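Hypothetical protein PAE2307 (Pyrobaculum aerophilum, PDB 1WVQ) is of unknown function but carries a phosphorylated histidine and probably belongs to a family of adenosine-specific kinases. Local coordinates at residues Ile22-Phe28 and Glu108-Ala114; Lys30-Leu35 and Ile103-Val109; Gly45-Ala51 and Val88-Ala94. All coordinates share one frame; numbering follows the deposited sequence.

Following the chain from its N terminus, strand 20-25 is reached first and pairs with strand 111-116 in interaction 1, which closes the widest loop. Helix 31-40 follows, and its first turn meets the end of helix 96-104 and the turn beyond it in interaction 2, nested inside that loop. Strand 47-53 then pairs with strand 87-92 in interaction 3, nested inside both. Interactions 1 and 3 lie in one five-stranded antiparallel sheet, where strands 20-25 and 87-92 are neighbours. Interaction 2 joins the two helices over this sheet: it shares Glu-108 and Val-109 with interaction 1, and Val-32 and Leu-35 rest on Ile-50 of interaction 3.

Interaction 1: residues Ile22-Phe28 and Glu108-Ala114; sequences IIGQAHF and EVVRIFA. With PO4 (phosphate ion), chain D.
Ile-22 lies alongside Ile-112, both side chains pointing the same way, with Ile-22 CG2 4.2 Å from Ile-112 CG2, where the two strands pair antiparallel. Ile-23 N bonds to Ala-114 O, while Ile-23 O accepts from both Phe-113 N and Ala-114 N in a classic beta bulge. The CA of Gly-24 packs 3.6 Å from Phe-113 CD2. A second classic bulge brings Val-110 N and Arg-111 N onto Gln-25 O. The extended Gln-25 side chain runs beside Arg-111, its amide nearly perpendicular to the guanidinium (89°), and OE1 takes NH1 of Arg-111 at 3.1 Å from above the carbonyl plane. Phe-113 CE1 covers one guanidinium face, while Arg-111 NE reaches phosphate O4 at 2.9 Å and NH2 reaches O2. A leucine in place of Arg-111 would probably leave Gln-25 OE1 without this donor and remove one of the phosphate's charged partners. Beyond the strand, His-27 ND1 donates to a lone pair of Glu-108 O (2.9 Å), and Phe-28 N bonds the phosphorylated histidine at position 85. Arg-111 of two neighbouring subunits also binds the phosphate, so this anion, probably from the crystallisation liquor, is likely to balance the charge of three converging arginines.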
loop_
_atom_site.group_PDB
_atom_site.type_symbol
_atom_site.label_atom_id
_atom_site.label_comp_id
_atom_site.label_asym_id
_atom_site.label_seq_id
_atom_site.Cartn_x
_atom_site.Cartn_y
_atom_site.Cartn_z
ATOM N N ILE A 22 -19.508 3.616 -7.200
ATOM C CA ILE A 22 -18.346 2.740 -7.191
ATOM C C ILE A 22 -18.946 1.346 -7.056
ATOM O O ILE A 22 -19.714 1.082 -6.128
ATOM C CB ILE A 22 -17.410 3.029 -5.989
ATOM C CG1 ILE A 22 -16.836 4.443 -6.104
ATOM C CG2 ILE A 22 -16.261 2.023 -5.961
ATOM C CD1 ILE A 22 -16.096 4.916 -4.855
ATOM N N ILE A 23 -18.633 0.475 -8.008
ATOM C CA ILE A 23 -19.150 -0.889 -8.006
ATOM C C ILE A 23 -17.966 -1.844 -8.016
ATOM O O ILE A 23 -17.007 -1.651 -8.766
ATOM C CB ILE A 23 -20.029 -1.157 -9.253
ATOM C CG1 ILE A 23 -21.121 -0.090 -9.354
ATOM C CG2 ILE A 23 -20.653 -2.554 -9.172
ATOM C CD1 ILE A 23 -21.937 -0.177 -10.626
ATOM N N GLY A 24 -18.033 -2.871 -7.177
ATOM C CA GLY A 24 -16.944 -3.829 -7.116
ATOM C C GLY A 24 -17.347 -5.204 -6.632
ATOM O O GLY A 24 -18.530 -5.538 -6.561
ATOM N N GLN A 25 -16.347 -6.011 -6.301
ATOM C CA GLN A 25 -16.586 -7.362 -5.816
ATOM C C GLN A 25 -15.699 -7.600 -4.609
ATOM O O GLN A 25 -14.545 -7.179 -4.587
ATOM C CB GLN A 25 -16.261 -8.378 -6.912
ATOM C CG GLN A 25 -16.708 -9.806 -6.621
ATOM C CD GLN A 25 -16.310 -10.746 -7.742
ATOM O OE1 GLN A 25 -16.718 -10.564 -8.893
ATOM N NE2 GLN A 25 -15.502 -11.747 -7.417
ATOM N N ALA A 26 -16.249 -8.274 -3.605
ATOM C CA ALA A 26 -15.511 -8.572 -2.387
ATOM C C ALA A 26 -15.862 -9.985 -1.952
ATOM O O ALA A 26 -16.031 -10.873 -2.790
ATOM C CB ALA A 26 -15.885 -7.572 -1.300
ATOM N N HIS A 27 -15.950 -10.189 -0.644
ATOM C CA HIS A 27 -16.313 -11.483 -0.081
ATOM C C HIS A 27 -16.375 -11.319 1.432
ATOM O O HIS A 27 -15.742 -10.427 1.981
ATOM C CB HIS A 27 -15.288 -12.565 -0.456
ATOM C CG HIS A 27 -14.035 -12.527 0.359
ATOM N ND1 HIS A 27 -13.069 -11.558 0.194
ATOM C CD2 HIS A 27 -13.576 -13.354 1.329
ATOM C CE1 HIS A 27 -12.068 -11.792 1.024
ATOM N NE2 HIS A 27 -12.350 -12.878 1.721
ATOM N N PHE A 28 -17.163 -12.167 2.087
ATOM C CA PHE A 28 -17.318 -12.144 3.538
ATOM C C PHE A 28 -18.176 -10.979 4.028
ATOM O O PHE A 28 -18.031 -9.842 3.590
ATOM C CB PHE A 28 -15.941 -12.124 4.212
ATOM C CG PHE A 28 -15.984 -12.323 5.700
ATOM C CD1 PHE A 28 -16.819 -13.282 6.269
ATOM C CD2 PHE A 28 -15.153 -11.578 6.532
ATOM C CE1 PHE A 28 -16.819 -13.494 7.651
ATOM C CE2 PHE A 28 -15.149 -11.785 7.914
ATOM C CZ PHE A 28 -15.980 -12.741 8.470
ATOM N N GLU A 108 -11.170 -7.594 2.239
ATOM C CA GLU A 108 -12.238 -8.332 1.566
ATOM C C GLU A 108 -12.403 -7.963 0.092
ATOM O O GLU A 108 -12.849 -8.783 -0.705
ATOM C CB GLU A 108 -13.591 -8.101 2.252
ATOM C CG GLU A 108 -13.775 -8.764 3.602
ATOM C CD GLU A 108 -13.410 -7.849 4.745
ATOM O OE1 GLU A 108 -13.369 -6.619 4.529
ATOM O OE2 GLU A 108 -13.180 -8.354 5.861
ATOM N N VAL A 109 -12.050 -6.729 -0.260
ATOM C CA VAL A 109 -12.200 -6.239 -1.630
ATOM C C VAL A 109 -11.188 -6.839 -2.594
ATOM O O VAL A 109 -9.989 -6.801 -2.340
ATOM C CB VAL A 109 -12.085 -4.688 -1.676
ATOM C CG1 VAL A 109 -12.095 -4.196 -3.125
ATOM C CG2 VAL A 109 -13.238 -4.059 -0.906
ATOM N N VAL A 110 -11.681 -7.398 -3.698
ATOM C CA VAL A 110 -10.801 -7.992 -4.699
ATOM C C VAL A 110 -10.914 -7.348 -6.077
ATOM O O VAL A 110 -9.989 -7.453 -6.882
ATOM C CB VAL A 110 -11.044 -9.520 -4.833
ATOM C CG1 VAL A 110 -10.446 -10.241 -3.627
ATOM C CG2 VAL A 110 -12.533 -9.813 -4.938
ATOM N N ARG A 111 -12.033 -6.682 -6.353
ATOM C CA ARG A 111 -12.228 -6.035 -7.649
ATOM C C ARG A 111 -13.032 -4.746 -7.541
ATOM O O ARG A 111 -13.883 -4.612 -6.675
ATOM C CB ARG A 111 -12.991 -6.962 -8.610
ATOM C CG ARG A 111 -12.583 -8.422 -8.558
ATOM C CD ARG A 111 -13.498 -9.282 -9.421
ATOM N NE ARG A 111 -13.222 -9.117 -10.846
ATOM C CZ ARG A 111 -13.938 -9.685 -11.809
ATOM N NH1 ARG A 111 -14.974 -10.451 -11.498
ATOM N NH2 ARG A 111 -13.615 -9.491 -13.080
ATOM N N ILE A 112 -12.744 -3.799 -8.426
ATOM C CA ILE A 112 -13.501 -2.554 -8.501
ATOM C C ILE A 112 -13.805 -2.434 -9.992
ATOM O O ILE A 112 -12.908 -2.188 -10.790
ATOM C CB ILE A 112 -12.689 -1.329 -8.024
ATOM C CG1 ILE A 112 -12.373 -1.469 -6.531
ATOM C CG2 ILE A 112 -13.486 -0.052 -8.287
ATOM C CD1 ILE A 112 -11.585 -0.301 -5.953
ATOM N N PHE A 113 -15.069 -2.639 -10.356
ATOM C CA PHE A 113 -15.503 -2.603 -11.754
ATOM C C PHE A 113 -15.612 -1.203 -12.342
ATOM O O PHE A 113 -15.403 -1.008 -13.541
ATOM C CB PHE A 113 -16.864 -3.299 -11.899
ATOM C CG PHE A 113 -16.859 -4.749 -11.492
ATOM C CD1 PHE A 113 -16.126 -5.686 -12.216
ATOM C CD2 PHE A 113 -17.602 -5.180 -10.395
ATOM C CE1 PHE A 113 -16.127 -7.034 -11.858
ATOM C CE2 PHE A 113 -17.610 -6.528 -10.027
ATOM C CZ PHE A 113 -16.871 -7.457 -10.763
ATOM N N ALA A 114 -15.950 -0.232 -11.503
ATOM C CA ALA A 114 -16.104 1.129 -11.981
ATOM C C ALA A 114 -16.198 2.158 -10.870
ATOM O O ALA A 114 -16.657 1.869 -9.768
ATOM C CB ALA A 114 -17.356 1.223 -12.861
HETATM P P PO4 D . -10.822 -6.827 -12.695
HETATM O O1 PO4 D . -11.317 -5.487 -12.275
HETATM O O2 PO4 D . -11.716 -7.381 -13.750
HETATM O O3 PO4 D . -9.439 -6.695 -13.233
HETATM O O4 PO4 D . -10.818 -7.741 -11.522
#

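Interaction 2: residues Lys30-Leu35 and Ile103-Val109; sequences KTVEDL and IKNVPEV
Glu-108 reaches across to Lys-30 and Asp-34 in a salt-bridge network that joins the first turn of helix 31-40 to a type I beta turn, Val-106 to Val-109, just beyond helix 96-104. The Glu-108 chain is bent at its second torsion (chi2 93°), which swings the carboxylate round to the helix; the Glu-108 side chain as a whole crosses those of Lys-30 and Asp-34 at about a right angle. Its OE1 lies 2.5 Å from Asp-34 OD2, and the two carboxylate planes are turned 33° apart. Lys-30 curls back on itself near its end, and NZ comes to the syn lone pair of Asp-34 OD2 at 2.7 Å while also forming a weak, longer bond with Glu-108 OE2 at 3.1 Å. One ammonium group thus serves both acids, and its positive charge would be expected to stabilise whatever negative charge the close pair carries. The other Asp-34 oxygen, OD1, forms a salt bridge with Lys-166 of a second subunit, so the network extends into the subunit interface.

Thr-31 and Glu-108 run antiparallel alongside each other, with Thr-31 OG1 3.1 Å from Glu-108 CB, although the hydroxyl finds its hydrogen bond at Phe-28 O. Asp-34 also makes an apolar contact here, its CB 3.7 Å from Val-106 CG1. Next to the charged group, toward Ile-103, the contact becomes apolar. Leu-35 crosses both Ile-103 and Val-109 at about a right angle, with Leu-35 CD2 4.0 Å from Ile-103 CG2 and 4.0 Å from Val-109 CG2.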
loop_
_atom_site.group_PDB
_atom_site.type_symbol
_atom_site.label_atom_id
_atom_site.label_comp_id
_atom_site.label_asym_id
_atom_site.label_seq_id
_atom_site.Cartn_x
_atom_site.Cartn_y
_atom_site.Cartn_z
ATOM N N LYS A 30 -18.143 -9.198 6.614
ATOM C CA LYS A 30 -17.472 -8.045 7.210
ATOM C C LYS A 30 -17.249 -6.924 6.188
ATOM O O LYS A 30 -16.980 -5.787 6.558
ATOM C CB LYS A 30 -16.142 -8.474 7.837
ATOM C CG LYS A 30 -15.525 -7.423 8.766
ATOM C CD LYS A 30 -14.475 -8.031 9.702
ATOM C CE LYS A 30 -13.187 -8.429 8.986
ATOM N NZ LYS A 30 -12.344 -7.239 8.664
ATOM N N THR A 31 -17.371 -7.246 4.905
ATOM C CA THR A 31 -17.194 -6.254 3.848
ATOM C C THR A 31 -18.020 -4.986 4.078
ATOM O O THR A 31 -17.519 -3.867 3.918
ATOM C CB THR A 31 -17.593 -6.839 2.466
ATOM O OG1 THR A 31 -16.653 -7.846 2.081
ATOM C CG2 THR A 31 -17.618 -5.748 1.398
ATOM N N VAL A 32 -19.282 -5.154 4.456
ATOM C CA VAL A 32 -20.144 -3.998 4.653
ATOM C C VAL A 32 -19.625 -3.039 5.722
ATOM O O VAL A 32 -19.667 -1.825 5.531
ATOM C CB VAL A 32 -21.602 -4.427 4.975
ATOM C CG1 VAL A 32 -21.693 -5.006 6.364
ATOM C CG2 VAL A 32 -22.540 -3.238 4.824
ATOM N N GLU A 33 -19.120 -3.566 6.832
ATOM C CA GLU A 33 -18.598 -2.701 7.885
ATOM C C GLU A 33 -17.260 -2.084 7.494
ATOM O O GLU A 33 -17.014 -0.904 7.759
ATOM C CB GLU A 33 -18.460 -3.476 9.198
ATOM C CG GLU A 33 -19.809 -3.923 9.755
ATOM C CD GLU A 33 -19.791 -4.199 11.251
ATOM O OE1 GLU A 33 -18.889 -3.697 11.955
ATOM O OE2 GLU A 33 -20.707 -4.902 11.720
ATOM N N ASP A 34 -16.396 -2.860 6.853
ATOM C CA ASP A 34 -15.102 -2.322 6.460
ATOM C C ASP A 34 -15.233 -1.215 5.418
ATOM O O ASP A 34 -14.485 -0.237 5.452
ATOM C CB ASP A 34 -14.184 -3.438 5.952
ATOM C CG ASP A 34 -13.722 -4.372 7.069
ATOM O OD1 ASP A 34 -13.874 -4.021 8.263
ATOM O OD2 ASP A 34 -13.185 -5.456 6.753
ATOM N N LEU A 35 -16.186 -1.353 4.500
ATOM C CA LEU A 35 -16.394 -0.320 3.493
ATOM C C LEU A 35 -16.991 0.927 4.150
ATOM O O LEU A 35 -16.636 2.049 3.800
ATOM C CB LEU A 35 -17.301 -0.835 2.367
ATOM C CG LEU A 35 -16.646 -1.825 1.392
ATOM C CD1 LEU A 35 -17.666 -2.274 0.362
ATOM C CD2 LEU A 35 -15.453 -1.166 0.702
ATOM N N ILE A 103 -10.489 1.893 -0.255
ATOM C CA ILE A 103 -11.328 0.781 -0.672
ATOM C C ILE A 103 -10.495 -0.373 -1.235
ATOM O O ILE A 103 -10.747 -1.532 -0.916
ATOM C CB ILE A 103 -12.358 1.245 -1.713
ATOM C CG1 ILE A 103 -13.347 2.201 -1.042
ATOM C CG2 ILE A 103 -13.089 0.046 -2.312
ATOM C CD1 ILE A 103 -14.272 2.901 -2.014
ATOM N N LYS A 104 -9.501 -0.054 -2.058
ATOM C CA LYS A 104 -8.639 -1.078 -2.647
ATOM C C LYS A 104 -7.929 -1.910 -1.583
ATOM O O LYS A 104 -7.701 -3.107 -1.769
ATOM C CB LYS A 104 -7.563 -0.440 -3.536
ATOM C CG LYS A 104 -8.063 0.329 -4.745
ATOM C CD LYS A 104 -6.888 1.036 -5.406
ATOM C CE LYS A 104 -7.347 1.993 -6.494
ATOM N NZ LYS A 104 -6.210 2.822 -7.019
ATOM N N ASN A 105 -7.589 -1.259 -0.474
ATOM C CA ASN A 105 -6.861 -1.880 0.626
ATOM C C ASN A 105 -7.696 -2.619 1.657
ATOM O O ASN A 105 -7.147 -3.157 2.616
ATOM C CB ASN A 105 -6.011 -0.824 1.330
ATOM C CG ASN A 105 -4.956 -0.224 0.419
ATOM O OD1 ASN A 105 -4.413 0.846 0.699
ATOM N ND2 ASN A 105 -4.654 -0.913 -0.674
ATOM N N VAL A 106 -9.014 -2.625 1.492
ATOM C CA VAL A 106 -9.859 -3.371 2.417
ATOM C C VAL A 106 -9.573 -4.824 2.045
ATOM O O VAL A 106 -9.734 -5.208 0.892
ATOM C CB VAL A 106 -11.346 -3.053 2.199
ATOM C CG1 VAL A 106 -12.208 -4.072 2.933
ATOM C CG2 VAL A 106 -11.651 -1.644 2.702
ATOM N N PRO A 107 -9.130 -5.643 3.011
ATOM C CA PRO A 107 -8.824 -7.046 2.714
ATOM C C PRO A 107 -9.893 -7.857 1.975
ATOM O O PRO A 107 -9.557 -8.721 1.171
ATOM C CB PRO A 107 -8.489 -7.618 4.087
ATOM C CG PRO A 107 -7.823 -6.444 4.759
ATOM C CD PRO A 107 -8.777 -5.317 4.404
ATOM N N GLU A 108 -11.170 -7.594 2.239
ATOM C CA GLU A 108 -12.238 -8.332 1.566
ATOM C C GLU A 108 -12.403 -7.963 0.092
ATOM O O GLU A 108 -12.849 -8.783 -0.705
ATOM C CB GLU A 108 -13.591 -8.101 2.252
ATOM C CG GLU A 108 -13.775 -8.764 3.602
ATOM C CD GLU A 108 -13.410 -7.849 4.745
ATOM O OE1 GLU A 108 -13.369 -6.619 4.529
ATOM O OE2 GLU A 108 -13.180 -8.354 5.861
ATOM N N VAL A 109 -12.050 -6.729 -0.260
ATOM C CA VAL A 109 -12.200 -6.239 -1.630
ATOM C C VAL A 109 -11.188 -6.839 -2.594
ATOM O O VAL A 109 -9.989 -6.801 -2.340
ATOM C CB VAL A 109 -12.085 -4.688 -1.676
ATOM C CG1 VAL A 109 -12.095 -4.196 -3.125
ATOM C CG2 VAL A 109 -13.238 -4.059 -0.906
#

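Interaction 3: residues Gly45-Ala51 and Val88-Ala94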
loop_
_atom_site.group_PDB
_atom_site.type_symbol
_atom_site.label_atom_id
_atom_site.label_comp_id
_atom_site.label_asym_id
_atom_site.label_seq_id
_atom_site.Cartn_x
_atom_site.Cartn_y
_atom_site.Cartn_z
ATOM N N GLY A 45 -17.158 15.323 5.631
ATOM C CA GLY A 45 -18.571 15.469 5.317
ATOM C C GLY A 45 -19.172 14.541 4.278
ATOM O O GLY A 45 -20.235 14.834 3.730
ATOM N N VAL A 46 -18.523 13.416 4.012
ATOM C CA VAL A 46 -19.036 12.498 3.006
ATOM C C VAL A 46 -20.426 11.955 3.332
ATOM O O VAL A 46 -20.731 11.635 4.480
ATOM C CB VAL A 46 -18.064 11.293 2.788
ATOM C CG1 VAL A 46 -17.967 10.441 4.060
ATOM C CG2 VAL A 46 -18.541 10.444 1.601
ATOM N N LYS A 47 -21.276 11.901 2.311
ATOM C CA LYS A 47 -22.612 11.338 2.450
ATOM C C LYS A 47 -22.546 10.103 1.568
ATOM O O LYS A 47 -22.021 10.155 0.457
ATOM C CB LYS A 47 -23.682 12.308 1.953
ATOM C CG LYS A 47 -23.806 13.562 2.808
ATOM C CD LYS A 47 -24.084 13.215 4.265
ATOM C CE LYS A 47 -24.219 14.474 5.126
ATOM N NZ LYS A 47 -24.242 14.167 6.581
ATOM N N PHE A 48 -23.074 8.985 2.044
ATOM C CA PHE A 48 -22.962 7.768 1.255
ATOM C C PHE A 48 -23.987 6.700 1.588
ATOM O O PHE A 48 -24.693 6.769 2.595
ATOM C CB PHE A 48 -21.580 7.159 1.487
ATOM C CG PHE A 48 -21.335 6.794 2.921
ATOM C CD1 PHE A 48 -20.949 7.765 3.845
ATOM C CD2 PHE A 48 -21.596 5.505 3.376
ATOM C CE1 PHE A 48 -20.836 7.461 5.201
ATOM C CE2 PHE A 48 -21.488 5.185 4.732
ATOM C CZ PHE A 48 -21.107 6.168 5.647
ATOM N N GLY A 49 -24.022 5.701 0.716
ATOM C CA GLY A 49 -24.878 4.549 0.884
ATOM C C GLY A 49 -24.030 3.402 0.371
ATOM O O GLY A 49 -23.420 3.518 -0.689
ATOM N N ILE A 50 -23.945 2.316 1.130
ATOM C CA ILE A 50 -23.164 1.163 0.693
ATOM C C ILE A 50 -23.994 -0.101 0.882
ATOM O O ILE A 50 -24.633 -0.289 1.916
ATOM C CB ILE A 50 -21.791 1.060 1.460
ATOM C CG1 ILE A 50 -21.008 -0.179 0.995
ATOM C CG2 ILE A 50 -22.014 1.078 2.958
ATOM C CD1 ILE A 50 -21.315 -1.468 1.750
ATOM N N ALA A 51 -24.013 -0.940 -0.148
ATOM C CA ALA A 51 -24.757 -2.194 -0.098
ATOM C C ALA A 51 -23.855 -3.317 -0.600
ATOM O O ALA A 51 -23.065 -3.122 -1.523
ATOM C CB ALA A 51 -26.017 -2.093 -0.950
ATOM N N VAL A 88 -21.946 -2.072 -3.938
ATOM C CA VAL A 88 -22.245 -0.810 -4.608
ATOM C C VAL A 88 -22.137 0.327 -3.606
ATOM O O VAL A 88 -22.630 0.218 -2.485
ATOM C CB VAL A 88 -23.687 -0.798 -5.192
ATOM C CG1 VAL A 88 -23.986 0.565 -5.815
ATOM C CG2 VAL A 88 -23.844 -1.897 -6.233
ATOM N N ILE A 89 -21.492 1.411 -4.020
ATOM C CA ILE A 89 -21.325 2.581 -3.172
ATOM C C ILE A 89 -21.747 3.824 -3.945
ATOM O O ILE A 89 -21.343 4.012 -5.087
ATOM C CB ILE A 89 -19.843 2.791 -2.760
ATOM C CG1 ILE A 89 -19.345 1.612 -1.922
ATOM C CG2 ILE A 89 -19.699 4.100 -1.977
ATOM C CD1 ILE A 89 -17.841 1.615 -1.717
ATOM N N TYR A 90 -22.581 4.650 -3.324
ATOM C CA TYR A 90 -22.987 5.920 -3.919
ATOM C C TYR A 90 -22.488 6.979 -2.941
ATOM O O TYR A 90 -22.714 6.873 -1.729
ATOM C CB TYR A 90 -24.511 6.035 -4.072
ATOM C CG TYR A 90 -25.073 5.416 -5.337
ATOM C CD1 TYR A 90 -25.469 4.083 -5.370
ATOM C CD2 TYR A 90 -25.245 6.181 -6.494
ATOM C CE1 TYR A 90 -26.032 3.519 -6.520
ATOM C CE2 TYR A 90 -25.806 5.626 -7.650
ATOM C CZ TYR A 90 -26.202 4.297 -7.652
ATOM O OH TYR A 90 -26.810 3.757 -8.769
ATOM N N ILE A 91 -21.801 7.991 -3.464
ATOM C CA ILE A 91 -21.265 9.053 -2.624
ATOM C C ILE A 91 -21.560 10.465 -3.110
ATOM O O ILE A 91 -21.622 10.730 -4.313
ATOM C CB ILE A 91 -19.723 8.962 -2.479
ATOM C CG1 ILE A 91 -19.074 8.800 -3.856
ATOM C CG2 ILE A 91 -19.343 7.839 -1.529
ATOM C CD1 ILE A 91 -17.562 8.953 -3.832
ATOM N N ARG A 92 -21.728 11.353 -2.135
ATOM C CA ARG A 92 -21.954 12.780 -2.347
ATOM C C ARG A 92 -20.973 13.474 -1.403
ATOM O O ARG A 92 -20.585 12.909 -0.374
ATOM C CB ARG A 92 -23.375 13.197 -1.952
ATOM C CG ARG A 92 -24.476 12.882 -2.950
ATOM C CD ARG A 92 -25.808 13.414 -2.405
ATOM N NE ARG A 92 -26.960 13.041 -3.224
ATOM C CZ ARG A 92 -27.286 13.606 -4.383
ATOM N NH1 ARG A 92 -26.552 14.591 -4.890
ATOM N NH2 ARG A 92 -28.359 13.177 -5.039
ATOM N N ASN A 93 -20.577 14.691 -1.758
ATOM C CA ASN A 93 -19.665 15.498 -0.948
ATOM C C ASN A 93 -18.296 14.868 -0.780
ATOM O O ASN A 93 -17.612 15.071 0.226
ATOM C CB ASN A 93 -20.304 15.781 0.406
ATOM C CG ASN A 93 -21.685 16.372 0.260
ATOM O OD1 ASN A 93 -21.875 17.358 -0.462
ATOM N ND2 ASN A 93 -22.664 15.771 0.928
ATOM N N ALA A 94 -17.908 14.114 -1.801
ATOM C CA ALA A 94 -16.625 13.434 -1.867
ATOM C C ALA A 94 -16.542 12.837 -3.264
ATOM O O ALA A 94 -17.561 12.463 -3.841
ATOM C CB ALA A 94 -16.545 12.327 -0.812
#
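From Lys-47 to Ala-51 the backbone pairs with Val-88 to Arg-92 as a regular antiparallel ladder, the strand axes 173° apart and six N-H...O bonds of 2.9 to 3.0 Å joining Lys-47 N and O to Arg-92 O and N, Gly-49 to Tyr-90 and Ala-51 to Val-88 in the same reciprocal way. On the face carrying the non-hydrogen-bonded pairs, Ile-50 meets Ile-89 through CG1, 3.8 Å from Ile-89 CG1. Phe-48 touches Ile-91 with its CB alone, 3.8 Å from Ile-91 CG2. Its CG sits between the backbone N and the carbonyl carbon (chi1 61°), which carries the ring away from Ile-91 to pack on Leu-39 and Val-40 of helix 31-40. Val-46 extends this apolar patch beyond the strand, its CG2 3.7 Å from Ala-94 CB.

The other face looks to helix 68-81, with Ala-51 and Val-88 on Cys-78 and Tyr-90 on Leu-73. Lys-47 CB and Arg-92 CB pack 4.0 Å apart before the chains diverge, and the guanidinium goes on to a salt bridge with Glu-69. Asn-93 turns the chain after the strand, placing its ND2 3.1 Å from Lys-47 CG. Polar backbone groups between the strands are therefore satisfied by the ladder itself, while apolar side chains of this inner pair of strands bury themselves against helices on both sides of the sheet.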